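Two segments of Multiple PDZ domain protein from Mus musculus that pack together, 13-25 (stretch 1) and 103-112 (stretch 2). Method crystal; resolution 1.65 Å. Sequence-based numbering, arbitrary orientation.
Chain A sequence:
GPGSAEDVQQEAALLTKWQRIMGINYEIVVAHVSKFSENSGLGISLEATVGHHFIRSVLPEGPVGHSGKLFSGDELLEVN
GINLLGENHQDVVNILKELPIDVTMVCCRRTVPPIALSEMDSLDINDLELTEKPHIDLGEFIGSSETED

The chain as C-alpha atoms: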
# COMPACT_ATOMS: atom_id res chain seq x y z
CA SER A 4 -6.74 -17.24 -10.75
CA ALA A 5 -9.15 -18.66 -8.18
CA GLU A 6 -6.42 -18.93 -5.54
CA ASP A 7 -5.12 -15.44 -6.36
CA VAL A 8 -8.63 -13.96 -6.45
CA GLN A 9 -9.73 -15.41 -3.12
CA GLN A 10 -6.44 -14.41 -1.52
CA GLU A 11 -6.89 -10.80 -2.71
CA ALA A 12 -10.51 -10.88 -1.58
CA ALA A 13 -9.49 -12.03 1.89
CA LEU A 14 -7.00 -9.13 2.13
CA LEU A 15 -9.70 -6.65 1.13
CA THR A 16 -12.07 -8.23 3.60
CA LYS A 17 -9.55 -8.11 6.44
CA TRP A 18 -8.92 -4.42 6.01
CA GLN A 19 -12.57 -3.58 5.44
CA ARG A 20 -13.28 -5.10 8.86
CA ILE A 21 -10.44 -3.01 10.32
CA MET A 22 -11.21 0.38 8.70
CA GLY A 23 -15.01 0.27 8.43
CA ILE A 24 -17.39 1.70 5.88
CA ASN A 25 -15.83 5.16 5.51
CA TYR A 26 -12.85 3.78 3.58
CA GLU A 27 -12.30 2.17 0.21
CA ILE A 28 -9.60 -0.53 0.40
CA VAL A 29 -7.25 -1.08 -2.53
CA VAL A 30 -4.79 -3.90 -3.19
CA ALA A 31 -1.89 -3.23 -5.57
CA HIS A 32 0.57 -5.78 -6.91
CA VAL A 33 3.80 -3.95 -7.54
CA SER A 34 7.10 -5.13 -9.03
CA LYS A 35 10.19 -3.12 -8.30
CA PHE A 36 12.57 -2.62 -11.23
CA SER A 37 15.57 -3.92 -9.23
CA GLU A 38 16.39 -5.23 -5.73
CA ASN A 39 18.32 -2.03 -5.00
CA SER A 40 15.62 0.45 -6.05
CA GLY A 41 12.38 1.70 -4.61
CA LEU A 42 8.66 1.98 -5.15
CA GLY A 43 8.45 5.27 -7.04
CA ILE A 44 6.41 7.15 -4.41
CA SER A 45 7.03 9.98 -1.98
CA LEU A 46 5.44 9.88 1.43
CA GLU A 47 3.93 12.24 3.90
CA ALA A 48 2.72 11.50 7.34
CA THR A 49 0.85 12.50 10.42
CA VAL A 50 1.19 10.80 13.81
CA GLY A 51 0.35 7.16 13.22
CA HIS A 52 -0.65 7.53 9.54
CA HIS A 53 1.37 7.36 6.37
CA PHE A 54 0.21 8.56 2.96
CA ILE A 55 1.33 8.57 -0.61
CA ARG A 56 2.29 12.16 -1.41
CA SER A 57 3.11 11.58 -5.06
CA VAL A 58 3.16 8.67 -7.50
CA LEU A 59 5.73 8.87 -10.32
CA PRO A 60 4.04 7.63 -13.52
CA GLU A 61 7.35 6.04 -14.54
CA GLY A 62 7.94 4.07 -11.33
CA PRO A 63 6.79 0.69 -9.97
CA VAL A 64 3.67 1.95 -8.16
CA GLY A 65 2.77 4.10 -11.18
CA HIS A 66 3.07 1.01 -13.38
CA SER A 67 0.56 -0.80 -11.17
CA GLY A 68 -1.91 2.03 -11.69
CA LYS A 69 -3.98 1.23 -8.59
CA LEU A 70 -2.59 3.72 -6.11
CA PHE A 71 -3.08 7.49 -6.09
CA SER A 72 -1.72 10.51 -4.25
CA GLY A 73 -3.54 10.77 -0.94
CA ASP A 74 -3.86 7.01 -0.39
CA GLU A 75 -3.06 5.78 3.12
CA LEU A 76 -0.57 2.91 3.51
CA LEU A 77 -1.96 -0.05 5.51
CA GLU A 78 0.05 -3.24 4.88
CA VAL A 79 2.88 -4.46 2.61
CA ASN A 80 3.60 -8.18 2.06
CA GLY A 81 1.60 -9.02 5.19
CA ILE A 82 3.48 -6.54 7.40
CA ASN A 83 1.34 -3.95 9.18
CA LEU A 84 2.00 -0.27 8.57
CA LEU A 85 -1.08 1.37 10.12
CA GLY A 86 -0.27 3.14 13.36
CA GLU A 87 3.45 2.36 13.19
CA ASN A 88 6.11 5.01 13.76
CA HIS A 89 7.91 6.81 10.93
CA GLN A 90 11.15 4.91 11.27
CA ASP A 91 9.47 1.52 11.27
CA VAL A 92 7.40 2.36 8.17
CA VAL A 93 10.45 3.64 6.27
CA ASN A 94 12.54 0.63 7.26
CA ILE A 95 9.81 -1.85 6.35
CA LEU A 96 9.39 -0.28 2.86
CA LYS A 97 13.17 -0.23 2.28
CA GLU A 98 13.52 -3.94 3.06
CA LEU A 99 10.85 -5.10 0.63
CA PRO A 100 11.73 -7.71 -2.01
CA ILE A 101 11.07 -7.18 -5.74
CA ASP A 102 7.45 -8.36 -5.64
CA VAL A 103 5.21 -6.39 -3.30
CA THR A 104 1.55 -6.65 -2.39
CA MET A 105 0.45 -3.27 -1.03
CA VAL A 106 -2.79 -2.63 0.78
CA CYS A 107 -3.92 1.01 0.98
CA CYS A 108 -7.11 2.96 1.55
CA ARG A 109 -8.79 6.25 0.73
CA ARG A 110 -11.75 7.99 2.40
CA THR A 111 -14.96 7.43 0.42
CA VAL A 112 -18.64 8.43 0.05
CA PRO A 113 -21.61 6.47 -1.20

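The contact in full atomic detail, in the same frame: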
# COMPACT_ATOMS: atom_id res chain seq x y z
N ALA A 13 -9.65 -11.89 0.45
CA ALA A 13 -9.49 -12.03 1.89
C ALA A 13 -8.74 -10.82 2.46
O ALA A 13 -9.10 -10.33 3.52
CB ALA A 13 -8.75 -13.32 2.21
N LEU A 14 -7.73 -10.34 1.73
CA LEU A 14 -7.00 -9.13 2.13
C LEU A 14 -7.91 -7.92 2.19
O LEU A 14 -7.90 -7.18 3.18
CB LEU A 14 -5.85 -8.86 1.16
CG LEU A 14 -4.44 -9.16 1.59
CD1 LEU A 14 -3.52 -8.48 0.60
CD2 LEU A 14 -4.19 -8.70 3.03
N LEU A 15 -8.69 -7.69 1.13
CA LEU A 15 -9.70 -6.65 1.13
C LEU A 15 -10.63 -6.78 2.34
O LEU A 15 -10.95 -5.81 3.03
CB LEU A 15 -10.54 -6.73 -0.15
CG LEU A 15 -9.72 -6.39 -1.37
CD1 LEU A 15 -10.47 -6.78 -2.65
CD2 LEU A 15 -9.41 -4.88 -1.35
N THR A 16 -11.10 -8.00 2.57
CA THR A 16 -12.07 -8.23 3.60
C THR A 16 -11.49 -7.94 4.98
O THR A 16 -12.15 -7.33 5.80
CB THR A 16 -12.61 -9.68 3.53
OG1 THR A 16 -13.46 -9.80 2.38
CG2 THR A 16 -13.42 -9.99 4.72
N LYS A 17 -10.25 -8.37 5.19
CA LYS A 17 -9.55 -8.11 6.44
C LYS A 17 -9.51 -6.63 6.76
O LYS A 17 -9.81 -6.19 7.87
CB LYS A 17 -8.11 -8.66 6.35
CG LYS A 17 -7.23 -8.33 7.58
CD LYS A 17 -5.77 -8.73 7.29
CE LYS A 17 -4.82 -8.20 8.34
NZ LYS A 17 -3.43 -8.62 8.03
N TRP A 18 -9.12 -5.84 5.76
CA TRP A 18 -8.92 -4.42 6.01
C TRP A 18 -10.22 -3.66 5.98
O TRP A 18 -10.32 -2.59 6.60
CB TRP A 18 -7.88 -3.84 5.01
CG TRP A 18 -6.54 -4.20 5.48
CD1 TRP A 18 -5.76 -5.25 5.06
CD2 TRP A 18 -5.84 -3.59 6.56
NE1 TRP A 18 -4.59 -5.30 5.80
CE2 TRP A 18 -4.62 -4.28 6.72
CE3 TRP A 18 -6.11 -2.48 7.38
CZ2 TRP A 18 -3.65 -3.91 7.67
CZ3 TRP A 18 -5.15 -2.12 8.35
CH2 TRP A 18 -3.94 -2.83 8.47
N GLN A 19 -11.24 -4.19 5.29
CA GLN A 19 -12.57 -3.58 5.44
C GLN A 19 -13.07 -3.72 6.87
O GLN A 19 -13.65 -2.78 7.45
CB GLN A 19 -13.56 -4.20 4.43
CG GLN A 19 -13.31 -3.73 3.01
CD GLN A 19 -13.92 -4.65 1.98
OE1 GLN A 19 -14.46 -5.71 2.32
NE2 GLN A 19 -13.86 -4.25 0.72
N ARG A 20 -12.84 -4.88 7.50
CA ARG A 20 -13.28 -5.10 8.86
C ARG A 20 -12.46 -4.23 9.83
O ARG A 20 -12.95 -3.83 10.87
CB ARG A 20 -13.15 -6.60 9.21
CG ARG A 20 -13.61 -6.97 10.61
N ILE A 21 -11.22 -3.88 9.47
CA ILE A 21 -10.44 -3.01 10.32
C ILE A 21 -10.83 -1.53 10.16
O ILE A 21 -11.02 -0.82 11.15
CB ILE A 21 -8.92 -3.20 10.01
CG1 ILE A 21 -8.47 -4.59 10.50
CG2 ILE A 21 -8.10 -2.09 10.70
CD1 ILE A 21 -7.04 -4.94 9.99
N MET A 22 -10.98 -1.04 8.92
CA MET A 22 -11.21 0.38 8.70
C MET A 22 -12.67 0.82 8.80
O MET A 22 -12.95 1.96 9.16
CB MET A 22 -10.66 0.81 7.33
CG MET A 22 -9.16 0.51 7.15
SD MET A 22 -8.11 1.25 8.43
CE MET A 22 -8.32 2.98 8.01
N GLY A 23 -13.59 -0.08 8.47
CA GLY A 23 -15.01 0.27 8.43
C GLY A 23 -15.42 0.98 7.15
O GLY A 23 -14.62 1.21 6.22
N ILE A 24 -16.69 1.35 7.12
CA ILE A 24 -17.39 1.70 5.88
C ILE A 24 -16.92 3.04 5.26
O ILE A 24 -17.17 3.30 4.07
CB ILE A 24 -18.92 1.74 6.15
CG1 ILE A 24 -19.69 1.64 4.83
CG2 ILE A 24 -19.30 2.99 6.91
CD1 ILE A 24 -19.43 0.35 4.10
N ASN A 25 -16.23 3.86 6.03
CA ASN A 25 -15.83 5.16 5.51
C ASN A 25 -14.61 5.12 4.61
O ASN A 25 -14.16 6.17 4.13
CB ASN A 25 -15.56 6.13 6.65
CG ASN A 25 -16.83 6.52 7.37
OD1 ASN A 25 -17.88 6.68 6.74
ND2 ASN A 25 -16.75 6.65 8.68
N VAL A 103 5.83 -6.97 -4.48
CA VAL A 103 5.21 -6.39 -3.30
C VAL A 103 3.70 -6.37 -3.45
O VAL A 103 3.18 -5.96 -4.48
CB VAL A 103 5.69 -4.94 -3.07
CG1 VAL A 103 5.04 -4.36 -1.81
CG2 VAL A 103 7.22 -4.92 -2.96
N THR A 104 2.99 -6.82 -2.43
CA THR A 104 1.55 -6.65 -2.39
C THR A 104 1.25 -5.54 -1.40
O THR A 104 1.54 -5.70 -0.22
CB THR A 104 0.86 -7.95 -1.95
OG1 THR A 104 1.14 -8.95 -2.95
CG2 THR A 104 -0.67 -7.75 -1.84
N MET A 105 0.67 -4.44 -1.87
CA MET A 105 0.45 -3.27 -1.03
C MET A 105 -1.01 -3.19 -0.76
O MET A 105 -1.80 -3.32 -1.70
CB MET A 105 0.90 -1.99 -1.74
CG MET A 105 2.37 -1.99 -2.08
SD MET A 105 2.87 -0.40 -2.81
CE MET A 105 2.44 0.72 -1.47
N VAL A 106 -1.40 -2.93 0.49
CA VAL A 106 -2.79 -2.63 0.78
C VAL A 106 -2.85 -1.19 1.24
O VAL A 106 -2.11 -0.81 2.16
CB VAL A 106 -3.39 -3.52 1.90
CG1 VAL A 106 -4.90 -3.17 2.16
CG2 VAL A 106 -3.18 -5.01 1.58
N CYS A 107 -3.73 -0.41 0.61
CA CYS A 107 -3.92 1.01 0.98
C CYS A 107 -5.38 1.33 1.12
O CYS A 107 -6.24 0.49 0.81
CB CYS A 107 -3.35 1.95 -0.08
SG CYS A 107 -1.55 1.78 -0.35
N CYS A 108 -5.70 2.54 1.57
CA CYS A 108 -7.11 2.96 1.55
C CYS A 108 -7.27 4.42 1.27
O CYS A 108 -6.29 5.20 1.27
CB CYS A 108 -7.82 2.61 2.87
SG CYS A 108 -7.13 3.47 4.30
N ARG A 109 -8.48 4.81 0.90
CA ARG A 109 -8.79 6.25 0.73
C ARG A 109 -10.17 6.49 1.34
O ARG A 109 -10.98 5.59 1.37
CB ARG A 109 -8.72 6.68 -0.76
CG ARG A 109 -9.65 5.90 -1.71
CD ARG A 109 -9.35 6.31 -3.20
NE ARG A 109 -8.09 5.75 -3.65
CZ ARG A 109 -7.93 4.79 -4.55
NH1 ARG A 109 -6.71 4.38 -4.84
NH2 ARG A 109 -8.99 4.28 -5.17
N ARG A 110 -10.42 7.69 1.85
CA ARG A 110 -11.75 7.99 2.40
C ARG A 110 -12.77 7.98 1.24
O ARG A 110 -12.45 8.38 0.13
CB ARG A 110 -11.72 9.33 3.12
CG ARG A 110 -11.04 9.32 4.47
N THR A 111 -14.00 7.53 1.51
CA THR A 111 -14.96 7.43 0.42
C THR A 111 -16.33 7.93 0.89
O THR A 111 -16.48 8.24 2.06
CB THR A 111 -15.04 5.99 -0.10
OG1 THR A 111 -15.78 5.93 -1.33
CG2 THR A 111 -15.65 5.05 0.94
N VAL A 112 -17.22 8.05 -0.09
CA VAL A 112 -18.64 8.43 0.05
C VAL A 112 -19.48 7.46 -0.77
O VAL A 112 -19.09 7.07 -1.89
CB VAL A 112 -18.93 9.84 -0.52
CG1 VAL A 112 -20.38 10.24 -0.24
CG2 VAL A 112 -18.02 10.87 0.04

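Helix 13-22 lies across strand 103-110 with its axis 9.8 Å away at closest approach and 38° from the strand direction, and the two segments together bury 357 Å². Val106, Asn25 and Leu14 have the most surface covered, and they mark two kinds of contact: apolar packing beneath the helix and a backbone hydrogen bond beyond its end.

Val106 is the centre of the apolar part. Its CA-to-CB bond points toward the helix, as do those of Thr104 and Cys108, whereas Met105 and Cys107 between them point away; this is the usual alternation of a strand, and it gives the helix every second side chain. Val106 has chi1 at t. Val106 CG2 meets Leu14 CD1 at 3.6 Å and also lies near the Trp18 ring, 4.3 Å from Trp18 CD1. Val106 CG1 lies over one face of the Trp18 indole, 3.7 Å from Trp18 CD1 and 4.0 Å from the centroid of the five-membered ring, 29° off the ring normal, a CH-pi contact. Trp18 is itself buried, and its NE1 is hydrogen-bonded elsewhere in the structure.

The CA-to-CB bond of Leu14, one helical turn before Trp18, also points toward the strand. Its chi1 of -105° falls between the usual wells, while chi2 is t. Leu14 CD1, which also touches Val106, lies 3.8 Å from Thr104 CG2, so this methyl group bridges two successive helix-facing residues of the strand. Thr104 meets the leucine through its methyl group, with OG1 turned farther from it.

One turn beyond Trp18, Met22 continues the row. All three of its chi angles are m, and the folded side chain brings Met22 CE to 3.9 Å from Cys108 SG, an apolar contact. The spacing 14, 18, 22 thus presents one side of the helix to the strand, and Trp18 N to Leu14 O and Met22 N to Trp18 O are hydrogen bonds along that row.

At Gly23 the chain leaves helical geometry with positive phi (81/-178), backbone angles at which a CB would jam against the preceding carbonyl oxygen. Two residues later Asn25 makes its contact through the main chain: Thr111 N donates to Asn25 O at 3.0 Å with an N-H...O angle of 155°, the hydrogen bond that joins the two stretches. Arg110 CA approaches the same oxygen, Asn25 O, at 3.5 Å in a CA-H...O contact. The CA-to-CB bond of Asn25 points sideways, and its side chain makes no close contact with stretch 2: Asn25 OD1 is 5.1 Å from Thr111 O. Nearby, Thr111 CG2 packs 3.9 Å from Ile24 O.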